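Local coordinates for hypothetical protein PH1109 (Pyrococcus horikoshii, PDB 2D59) that is of unknown function but belongs to the CoA-binding domain family, with a Rossmann-type fold built on a parallel beta sheet, at residues Val52-Pro57 with Leu63-Tyr68; Ile25-Ala30 with Arg36-Val41; Met42-Glu47 with Arg135-Leu140. All coordinates share one frame; numbering follows the deposited sequence.

In the fold
From the N terminus, strand 24-28 comes first. Contact 2 closes a short loop from the strand and the turn after it, 25-30, to the start of helix 37-47. The same helix then opens contact 3 at 42-47. Strand 51-55 follows and opens contact 1, which closes a few residues later at 63-68. The chain then runs through the rest of the parallel sheet to helix 133-141, where contact 3 closes. Contact 1 therefore falls within the long chain excursion that contact 3 closes, while contact 2 precedes both. Contacts 1 and 2 sit on neighbouring strands, joined by Tyr-53 N to Ile-25 O and by Asn-56 ND2 to Ala-30 O. Met-42 packs against Leu-27, Val-52 and Pro-54.

Contact 1. Residues Val52-Pro57 with Leu63-Tyr68; sequences VYPVNP and LGRKCY
Pro-54 and Cys-67 form the tight part of this contact. The proline ring lies against the backbone of 65-68. Its CG is 3.4 Å from Lys-66 O, and its CD is 3.6 Å from Arg-65 CB. Cys-67 places SG anti to its backbone N (chi1 -168°). There the sulfur sits beside Pro-54 CB and 3.4 Å from Asn-56 N. Backbone bonds lock the same region. Tyr-68 N donates to Pro-54 O at 3.0 Å, and Asn-56 N donates to Tyr-68 O at 2.7 Å. Together they make a single bridge between Val-55 and Tyr-68. The Tyr-68 ring turns an edge to Pro-54 O, with CD1 3.8 Å from that oxygen. Asn-56 sends its ND2 to Ala-30 O and its OD1 to Lys-58 N. Met-42 of helix 37-47 and Ala-30 pack on Pro-54 from outside the two segments.

The solvent side is looser. Lys-66 extends away from strand 51-55 and is exposed, as is Pro-57. Arg-65 is partly exposed, and it makes the one firm hold here. Bends at chi2 and chi3 turn its guanidinium edge to Val-52 O. NE donates to that oxygen at 2.8 Å with an N-H...O angle of 152°. Tyr-53 CE1 lies at the same edge, 3.2 Å from Arg-65 NH2, with ring and guanidinium planes 60° apart. The buried Tyr-53 bonds its hydroxyl to Lys-24.

Strand 51-55 is the outermost strand of the parallel sheet within this chain. Its remaining edge is partly occupied here by backbone bonds at one end and by the arginine at the other. One sound bond from NE and a weak one from NH2 serve Val-52 O, and the positive charge probably polarises it.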
loop_
_atom_site.group_PDB
_atom_site.type_symbol
_atom_site.label_atom_id
_atom_site.label_comp_id
_atom_site.label_asym_id
_atom_site.label_seq_id
_atom_site.Cartn_x
_atom_site.Cartn_y
_atom_site.Cartn_z
ATOM N N VAL A 52 3.681 9.693 1.639
ATOM C CA VAL A 52 2.401 9.017 1.487
ATOM C C VAL A 52 1.348 9.860 0.780
ATOM O O VAL A 52 1.023 10.965 1.214
ATOM C CB VAL A 52 1.846 8.583 2.867
ATOM C CG1 VAL A 52 0.626 7.691 2.687
ATOM C CG2 VAL A 52 2.928 7.848 3.655
ATOM N N TYR A 53 0.826 9.312 -0.311
ATOM C CA TYR A 53 -0.199 9.959 -1.118
ATOM C C TYR A 53 -1.474 9.135 -0.979
ATOM O O TYR A 53 -1.634 8.102 -1.630
ATOM C CB TYR A 53 0.274 10.010 -2.572
ATOM C CG TYR A 53 1.616 10.693 -2.715
ATOM C CD1 TYR A 53 1.713 12.084 -2.765
ATOM C CD2 TYR A 53 2.798 9.953 -2.724
ATOM C CE1 TYR A 53 2.950 12.716 -2.814
ATOM C CE2 TYR A 53 4.042 10.572 -2.774
ATOM C CZ TYR A 53 4.114 11.954 -2.818
ATOM O OH TYR A 53 5.342 12.567 -2.860
ATOM N N PRO A 54 -2.396 9.575 -0.107
ATOM C CA PRO A 54 -3.648 8.846 0.097
ATOM C C PRO A 54 -4.575 8.844 -1.108
ATOM O O PRO A 54 -4.639 9.818 -1.860
ATOM C CB PRO A 54 -4.259 9.542 1.310
ATOM C CG PRO A 54 -3.775 10.950 1.162
ATOM C CD PRO A 54 -2.333 10.773 0.750
ATOM N N VAL A 55 -5.284 7.732 -1.279
ATOM C CA VAL A 55 -6.227 7.569 -2.376
ATOM C C VAL A 55 -7.577 7.082 -1.863
ATOM O O VAL A 55 -7.671 6.035 -1.225
ATOM C CB VAL A 55 -5.723 6.548 -3.419
ATOM C CG1 VAL A 55 -6.799 6.322 -4.478
ATOM C CG2 VAL A 55 -4.438 7.039 -4.057
ATOM N N ASN A 56 -8.619 7.857 -2.144
ATOM C CA ASN A 56 -9.981 7.516 -1.749
ATOM C C ASN A 56 -10.925 8.569 -2.317
ATOM O O ASN A 56 -10.901 9.724 -1.898
ATOM C CB ASN A 56 -10.128 7.479 -0.225
ATOM C CG ASN A 56 -11.415 6.799 0.216
ATOM O OD1 ASN A 56 -12.472 6.992 -0.389
ATOM N ND2 ASN A 56 -11.334 6.004 1.277
ATOM N N PRO A 57 -11.764 8.185 -3.290
ATOM C CA PRO A 57 -12.716 9.108 -3.914
ATOM C C PRO A 57 -13.644 9.809 -2.919
ATOM O O PRO A 57 -14.223 10.849 -3.232
ATOM C CB PRO A 57 -13.486 8.204 -4.871
ATOM C CG PRO A 57 -12.452 7.209 -5.283
ATOM C CD PRO A 57 -11.796 6.873 -3.960
ATOM N N LEU A 63 -5.091 13.162 7.018
ATOM C CA LEU A 63 -3.887 13.389 7.807
ATOM C C LEU A 63 -2.982 14.480 7.232
ATOM O O LEU A 63 -1.762 14.328 7.181
ATOM C CB LEU A 63 -3.116 12.070 7.958
ATOM C CG LEU A 63 -3.877 11.029 8.791
ATOM C CD1 LEU A 63 -3.228 9.651 8.675
ATOM C CD2 LEU A 63 -3.911 11.494 10.238
ATOM N N GLY A 64 -3.591 15.583 6.801
ATOM C CA GLY A 64 -2.834 16.695 6.251
ATOM C C GLY A 64 -2.280 16.471 4.857
ATOM O O GLY A 64 -1.495 17.279 4.362
ATOM N N ARG A 65 -2.692 15.383 4.217
ATOM C CA ARG A 65 -2.219 15.061 2.874
ATOM C C ARG A 65 -3.361 15.133 1.863
ATOM O O ARG A 65 -4.476 14.695 2.149
ATOM C CB ARG A 65 -1.620 13.653 2.863
ATOM C CG ARG A 65 -0.452 13.463 3.825
ATOM C CD ARG A 65 0.798 14.181 3.338
ATOM N NE ARG A 65 1.291 13.616 2.083
ATOM C CZ ARG A 65 2.234 14.172 1.330
ATOM N NH1 ARG A 65 2.797 15.316 1.699
ATOM N NH2 ARG A 65 2.609 13.584 0.200
ATOM N N LYS A 66 -3.084 15.685 0.685
ATOM C CA LYS A 66 -4.114 15.771 -0.343
ATOM C C LYS A 66 -4.491 14.350 -0.748
ATOM O O LYS A 66 -3.621 13.536 -1.055
ATOM C CB LYS A 66 -3.610 16.534 -1.568
ATOM C CG LYS A 66 -4.651 16.638 -2.674
ATOM C CD LYS A 66 -4.149 17.454 -3.848
ATOM C CE LYS A 66 -5.208 17.548 -4.934
ATOM N NZ LYS A 66 -4.744 18.378 -6.079
ATOM N N CYS A 67 -5.787 14.058 -0.749
ATOM C CA CYS A 67 -6.267 12.727 -1.099
ATOM C C CYS A 67 -6.840 12.687 -2.514
ATOM O O CYS A 67 -7.703 13.492 -2.863
ATOM C CB CYS A 67 -7.324 12.287 -0.089
ATOM S SG CYS A 67 -7.777 10.547 -0.187
ATOM N N TYR A 68 -6.356 11.748 -3.323
ATOM C CA TYR A 68 -6.805 11.615 -4.707
ATOM C C TYR A 68 -7.847 10.511 -4.901
ATOM O O TYR A 68 -7.857 9.515 -4.179
ATOM C CB TYR A 68 -5.599 11.356 -5.620
ATOM C CG TYR A 68 -4.520 12.411 -5.519
ATOM C CD1 TYR A 68 -3.645 12.445 -4.431
ATOM C CD2 TYR A 68 -4.392 13.397 -6.496
ATOM C CE1 TYR A 68 -2.670 13.436 -4.319
ATOM C CE2 TYR A 68 -3.424 14.392 -6.395
ATOM C CZ TYR A 68 -2.567 14.407 -5.307
ATOM O OH TYR A 68 -1.611 15.393 -5.213
#

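Contact 2. Residues Ile25-Ala30 with Arg36-Val41; sequences IALVGA and RDANIV
The Gly-29 peptide has Ala-38 CB off one face, well out of its plane and 3.3 Å from Gly-29 O. The Asn-56 amide lies over the opposite face. A second flat group is the Ala-38 carbonyl at the start of the helix. Leu-27 CD2 comes to 3.8 Å from Ala-38 O, tilted out of the carbonyl plane. CD1 of the same leucine is a little farther from that oxygen, at 4.2 Å.

Leu-27 points toward the helix. Its CG is anti to the backbone N (chi1 -163°), which carries both methyls to the Ala-38 side. CD2 also meets Ala-38 CB at 4.2 Å. That small methyl has Ala-30 CA as a further neighbour, again at 4.2 Å. Met-42, Leu-45, Val-52 and Phe-84 surround the leucine, so it joins the helix to the sheet core.

Residues Leu-27 to Ala-30 form a type II beta turn. Gly-29 holds its third position with a phi of 94°, a conformation that suits glycine. The turn leaves strand 24-28 and faces the first turn of helix 37-47, with Arg-36 at the N-cap position. This is the first strand, turn and helix of a beta-alpha-beta unit, as in Rossmann folds. In that family such a turn often borders a bound cofactor, but nothing in this contact itself shows one.

No hydrogen bond crosses between the segments. Methyl groups of Ala-38 and Leu-27 pack on the carbonyl oxygens of Gly-29 and Ala-38 respectively, and the pair Leu-27 CD2 with Ala-38 CB is apolar. The small Gly-29 and Ala-38 let the helix start approach closely, consistent with packing alone holding the contact.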
loop_
_atom_site.group_PDB
_atom_site.type_symbol
_atom_site.label_atom_id
_atom_site.label_comp_id
_atom_site.label_asym_id
_atom_site.label_seq_id
_atom_site.Cartn_x
_atom_site.Cartn_y
_atom_site.Cartn_z
ATOM N N ILE A 25 4.660 5.982 -1.383
ATOM C CA ILE A 25 3.499 5.127 -1.172
ATOM C C ILE A 25 2.152 5.743 -1.521
ATOM O O ILE A 25 1.837 6.854 -1.100
ATOM C CB ILE A 25 3.378 4.675 0.311
ATOM C CG1 ILE A 25 4.740 4.283 0.869
ATOM C CG2 ILE A 25 2.403 3.502 0.426
ATOM C CD1 ILE A 25 5.510 5.459 1.377
ATOM N N ALA A 26 1.364 5.002 -2.292
ATOM C CA ALA A 26 0.016 5.416 -2.637
ATOM C C ALA A 26 -0.815 4.540 -1.702
ATOM O O ALA A 26 -0.810 3.312 -1.823
ATOM C CB ALA A 26 -0.291 5.091 -4.092
ATOM N N LEU A 27 -1.510 5.160 -0.755
ATOM C CA LEU A 27 -2.299 4.395 0.201
ATOM C C LEU A 27 -3.776 4.451 -0.164
ATOM O O LEU A 27 -4.459 5.448 0.083
ATOM C CB LEU A 27 -2.050 4.936 1.614
ATOM C CG LEU A 27 -2.454 4.040 2.788
ATOM C CD1 LEU A 27 -1.435 4.174 3.922
ATOM C CD2 LEU A 27 -3.851 4.413 3.253
ATOM N N VAL A 28 -4.249 3.357 -0.759
ATOM C CA VAL A 28 -5.630 3.223 -1.213
ATOM C C VAL A 28 -6.575 2.822 -0.091
ATOM O O VAL A 28 -6.314 1.877 0.656
ATOM C CB VAL A 28 -5.721 2.182 -2.346
ATOM C CG1 VAL A 28 -7.141 2.104 -2.874
ATOM C CG2 VAL A 28 -4.747 2.546 -3.458
ATOM N N GLY A 29 -7.691 3.535 0.012
ATOM C CA GLY A 29 -8.646 3.249 1.063
ATOM C C GLY A 29 -8.381 4.143 2.258
ATOM O O GLY A 29 -8.871 3.881 3.356
ATOM N N ALA A 30 -7.604 5.200 2.037
ATOM C CA ALA A 30 -7.265 6.148 3.094
ATOM C C ALA A 30 -8.529 6.650 3.784
ATOM O O ALA A 30 -9.563 6.842 3.142
ATOM C CB ALA A 30 -6.481 7.318 2.517
ATOM N N ARG A 36 -9.590 3.292 12.096
ATOM C CA ARG A 36 -9.452 2.429 10.925
ATOM C C ARG A 36 -7.982 2.130 10.653
ATOM O O ARG A 36 -7.128 3.001 10.806
ATOM C CB ARG A 36 -10.081 3.102 9.703
ATOM C CG ARG A 36 -11.564 3.401 9.868
ATOM C CD ARG A 36 -12.440 2.226 9.472
ATOM N NE ARG A 36 -12.974 2.394 8.123
ATOM C CZ ARG A 36 -13.850 1.572 7.555
ATOM N NH1 ARG A 36 -14.282 1.808 6.323
ATOM N NH2 ARG A 36 -14.293 0.512 8.217
ATOM N N ASP A 37 -7.695 0.895 10.249
ATOM C CA ASP A 37 -6.321 0.488 9.961
ATOM C C ASP A 37 -5.633 1.403 8.948
ATOM O O ASP A 37 -4.458 1.730 9.101
ATOM C CB ASP A 37 -6.284 -0.960 9.457
ATOM C CG ASP A 37 -6.754 -1.953 10.502
ATOM O OD1 ASP A 37 -6.471 -1.735 11.697
ATOM O OD2 ASP A 37 -7.394 -2.958 10.128
ATOM N N ALA A 38 -6.361 1.822 7.919
ATOM C CA ALA A 38 -5.787 2.699 6.902
ATOM C C ALA A 38 -5.213 3.975 7.514
ATOM O O ALA A 38 -4.175 4.470 7.078
ATOM C CB ALA A 38 -6.838 3.051 5.859
ATOM N N ASN A 39 -5.894 4.509 8.521
ATOM C CA ASN A 39 -5.435 5.730 9.174
ATOM C C ASN A 39 -4.251 5.427 10.093
ATOM O O ASN A 39 -3.236 6.127 10.069
ATOM C CB ASN A 39 -6.584 6.368 9.968
ATOM C CG ASN A 39 -6.211 7.716 10.559
ATOM O OD1 ASN A 39 -5.568 7.799 11.606
ATOM N ND2 ASN A 39 -6.609 8.781 9.881
ATOM N N ILE A 40 -4.385 4.375 10.892
ATOM C CA ILE A 40 -3.330 3.967 11.810
ATOM C C ILE A 40 -2.003 3.762 11.072
ATOM O O ILE A 40 -0.962 4.292 11.477
ATOM C CB ILE A 40 -3.716 2.655 12.511
ATOM C CG1 ILE A 40 -4.971 2.882 13.360
ATOM C CG2 ILE A 40 -2.557 2.158 13.377
ATOM C CD1 ILE A 40 -5.565 1.613 13.922
ATOM N N VAL A 41 -2.049 2.999 9.985
ATOM C CA VAL A 41 -0.846 2.717 9.204
ATOM C C VAL A 41 -0.306 3.965 8.504
ATOM O O VAL A 41 0.899 4.216 8.506
ATOM C CB VAL A 41 -1.116 1.611 8.158
ATOM C CG1 VAL A 41 0.129 1.366 7.321
ATOM C CG2 VAL A 41 -1.536 0.325 8.863
#

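Contact 3. Residues Met42-Glu47 with Arg135-Leu140; sequences MKYLLE and REHERL
The hydroxyl of Tyr-44 and His-137 ND1 form the one hydrogen bond across this contact, at 2.8 Å. Either could be the donor. Each atom meets the other ring at its edge, near the plane. The two rings stand 74° apart with centroids 5.3 Å from each other, an oblique pair. Both side chains have CG anti to the backbone N (Tyr-44 chi1 178°), which sends the rings across the gap between the helices.

Glu-138 crosses the hydroxyl end of the tyrosine obliquely. Its CG is 3.2 Å from Tyr-44 OH, and OE1 is 3.5 Å from Tyr-44 CE2. The carboxylate plane is steeply turned, 79° from the ring. Glu-138 is exposed, whereas His-137 is buried. His-48 stacks on the Tyr-44 ring and also meets the His-137 ring, so three rings gather here.

Within 135-140, Arg-139 grips Glu-136 side-on, with NE 2.8 Å from OE1 and NH1 bonded to OE2. Arg-131 and Asp-12 extend this charged group.

Met-42 and Leu-45 of the same helix as Tyr-44 pack on strands 24-28 and 51-55. Helix 133-141 touches helix 12-21 through Glu-136 and Leu-140. Tyr-44 thus links a sheet-covering helix to the helix near the C terminus.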
loop_
_atom_site.group_PDB
_atom_site.type_symbol
_atom_site.label_atom_id
_atom_site.label_comp_id
_atom_site.label_asym_id
_atom_site.label_seq_id
_atom_site.Cartn_x
_atom_site.Cartn_y
_atom_site.Cartn_z
ATOM N N MET A 42 -1.185 4.763 7.909
ATOM C CA MET A 42 -0.707 5.966 7.238
ATOM C C MET A 42 -0.014 6.899 8.226
ATOM O O MET A 42 1.044 7.456 7.936
ATOM C CB MET A 42 -1.859 6.710 6.563
ATOM C CG MET A 42 -1.395 7.926 5.778
ATOM S SD MET A 42 -2.720 8.619 4.765
ATOM C CE MET A 42 -1.987 10.192 4.290
ATOM N N LYS A 43 -0.615 7.072 9.400
ATOM C CA LYS A 43 -0.038 7.948 10.410
ATOM C C LYS A 43 1.374 7.478 10.757
ATOM O O LYS A 43 2.302 8.279 10.846
ATOM C CB LYS A 43 -0.920 7.950 11.661
ATOM C CG LYS A 43 -0.449 8.890 12.758
ATOM C CD LYS A 43 -1.406 8.865 13.941
ATOM C CE LYS A 43 -0.921 9.749 15.075
ATOM N NZ LYS A 43 -1.853 9.700 16.236
ATOM N N TYR A 44 1.521 6.170 10.936
ATOM C CA TYR A 44 2.810 5.574 11.273
ATOM C C TYR A 44 3.828 5.810 10.158
ATOM O O TYR A 44 4.977 6.179 10.422
ATOM C CB TYR A 44 2.629 4.071 11.523
ATOM C CG TYR A 44 3.911 3.330 11.833
ATOM C CD1 TYR A 44 4.742 2.876 10.810
ATOM C CD2 TYR A 44 4.301 3.100 13.153
ATOM C CE1 TYR A 44 5.936 2.210 11.093
ATOM C CE2 TYR A 44 5.489 2.437 13.447
ATOM C CZ TYR A 44 6.301 1.998 12.414
ATOM O OH TYR A 44 7.487 1.358 12.705
ATOM N N LEU A 45 3.407 5.601 8.914
ATOM C CA LEU A 45 4.303 5.795 7.777
ATOM C C LEU A 45 4.766 7.245 7.669
ATOM O O LEU A 45 5.938 7.510 7.411
ATOM C CB LEU A 45 3.618 5.361 6.477
ATOM C CG LEU A 45 3.297 3.867 6.367
ATOM C CD1 LEU A 45 2.494 3.601 5.108
ATOM C CD2 LEU A 45 4.596 3.064 6.356
ATOM N N LEU A 46 3.851 8.189 7.870
ATOM C CA LEU A 46 4.220 9.593 7.797
ATOM C C LEU A 46 5.240 9.907 8.884
ATOM O O LEU A 46 6.199 10.641 8.654
ATOM C CB LEU A 46 2.983 10.481 7.975
ATOM C CG LEU A 46 2.001 10.507 6.804
ATOM C CD1 LEU A 46 0.756 11.296 7.192
ATOM C CD2 LEU A 46 2.667 11.132 5.589
ATOM N N GLU A 47 5.025 9.340 10.068
ATOM C CA GLU A 47 5.922 9.569 11.190
ATOM C C GLU A 47 7.278 8.902 10.986
ATOM O O GLU A 47 8.235 9.212 11.691
ATOM C CB GLU A 47 5.276 9.075 12.489
ATOM C CG GLU A 47 4.069 9.907 12.912
ATOM C CD GLU A 47 3.275 9.280 14.040
ATOM O OE1 GLU A 47 2.301 9.914 14.502
ATOM O OE2 GLU A 47 3.616 8.156 14.464
ATOM N N ARG A 135 3.189 -3.064 10.716
ATOM C CA ARG A 135 3.626 -4.225 11.475
ATOM C C ARG A 135 4.993 -4.700 10.993
ATOM O O ARG A 135 5.886 -4.973 11.798
ATOM C CB ARG A 135 2.618 -5.365 11.333
ATOM C CG ARG A 135 2.775 -6.447 12.392
ATOM C CD ARG A 135 1.605 -6.425 13.368
ATOM N NE ARG A 135 0.430 -7.103 12.825
ATOM C CZ ARG A 135 -0.782 -7.052 13.369
ATOM N NH1 ARG A 135 -1.790 -7.707 12.808
ATOM N NH2 ARG A 135 -0.992 -6.336 14.466
ATOM N N GLU A 136 5.145 -4.807 9.676
ATOM C CA GLU A 136 6.409 -5.255 9.095
ATOM C C GLU A 136 7.531 -4.272 9.405
ATOM O O GLU A 136 8.648 -4.673 9.752
ATOM C CB GLU A 136 6.266 -5.422 7.577
ATOM C CG GLU A 136 5.354 -6.559 7.145
ATOM C CD GLU A 136 5.756 -7.889 7.751
ATOM O OE1 GLU A 136 5.257 -8.222 8.844
ATOM O OE2 GLU A 136 6.583 -8.597 7.138
ATOM N N HIS A 137 7.243 -2.980 9.290
ATOM C CA HIS A 137 8.259 -1.979 9.569
ATOM C C HIS A 137 8.703 -2.077 11.023
ATOM O O HIS A 137 9.898 -2.104 11.321
ATOM C CB HIS A 137 7.721 -0.580 9.266
ATOM C CG HIS A 137 8.762 0.492 9.344
ATOM N ND1 HIS A 137 9.193 1.026 10.538
ATOM C CD2 HIS A 137 9.473 1.114 8.374
ATOM C CE1 HIS A 137 10.123 1.933 10.301
ATOM N NE2 HIS A 137 10.312 2.006 8.996
ATOM N N GLU A 138 7.737 -2.149 11.930
ATOM C CA GLU A 138 8.045 -2.250 13.349
ATOM C C GLU A 138 8.920 -3.449 13.694
ATOM O O GLU A 138 9.926 -3.308 14.391
ATOM C CB GLU A 138 6.753 -2.331 14.170
ATOM C CG GLU A 138 6.034 -1.005 14.341
ATOM C CD GLU A 138 4.728 -1.147 15.106
ATOM O OE1 GLU A 138 4.161 -0.111 15.514
ATOM O OE2 GLU A 138 4.268 -2.292 15.292
ATOM N N ARG A 139 8.545 -4.628 13.208
ATOM C CA ARG A 139 9.302 -5.834 13.532
ATOM C C ARG A 139 10.598 -6.035 12.752
ATOM O O ARG A 139 11.519 -6.690 13.240
ATOM C CB ARG A 139 8.411 -7.074 13.376
ATOM C CG ARG A 139 8.204 -7.535 11.951
ATOM C CD ARG A 139 7.259 -8.737 11.884
ATOM N NE ARG A 139 7.191 -9.271 10.529
ATOM C CZ ARG A 139 8.114 -10.062 9.987
ATOM N NH1 ARG A 139 7.975 -10.487 8.739
ATOM N NH2 ARG A 139 9.159 -10.456 10.705
ATOM N N LEU A 140 10.687 -5.467 11.554
ATOM C CA LEU A 140 11.888 -5.636 10.742
ATOM C C LEU A 140 12.889 -4.493 10.825
ATOM O O LEU A 140 14.094 -4.711 10.676
ATOM C CB LEU A 140 11.504 -5.860 9.279
ATOM C CG LEU A 140 10.675 -7.116 8.993
ATOM C CD1 LEU A 140 10.206 -7.105 7.544
ATOM C CD2 LEU A 140 11.507 -8.356 9.278
#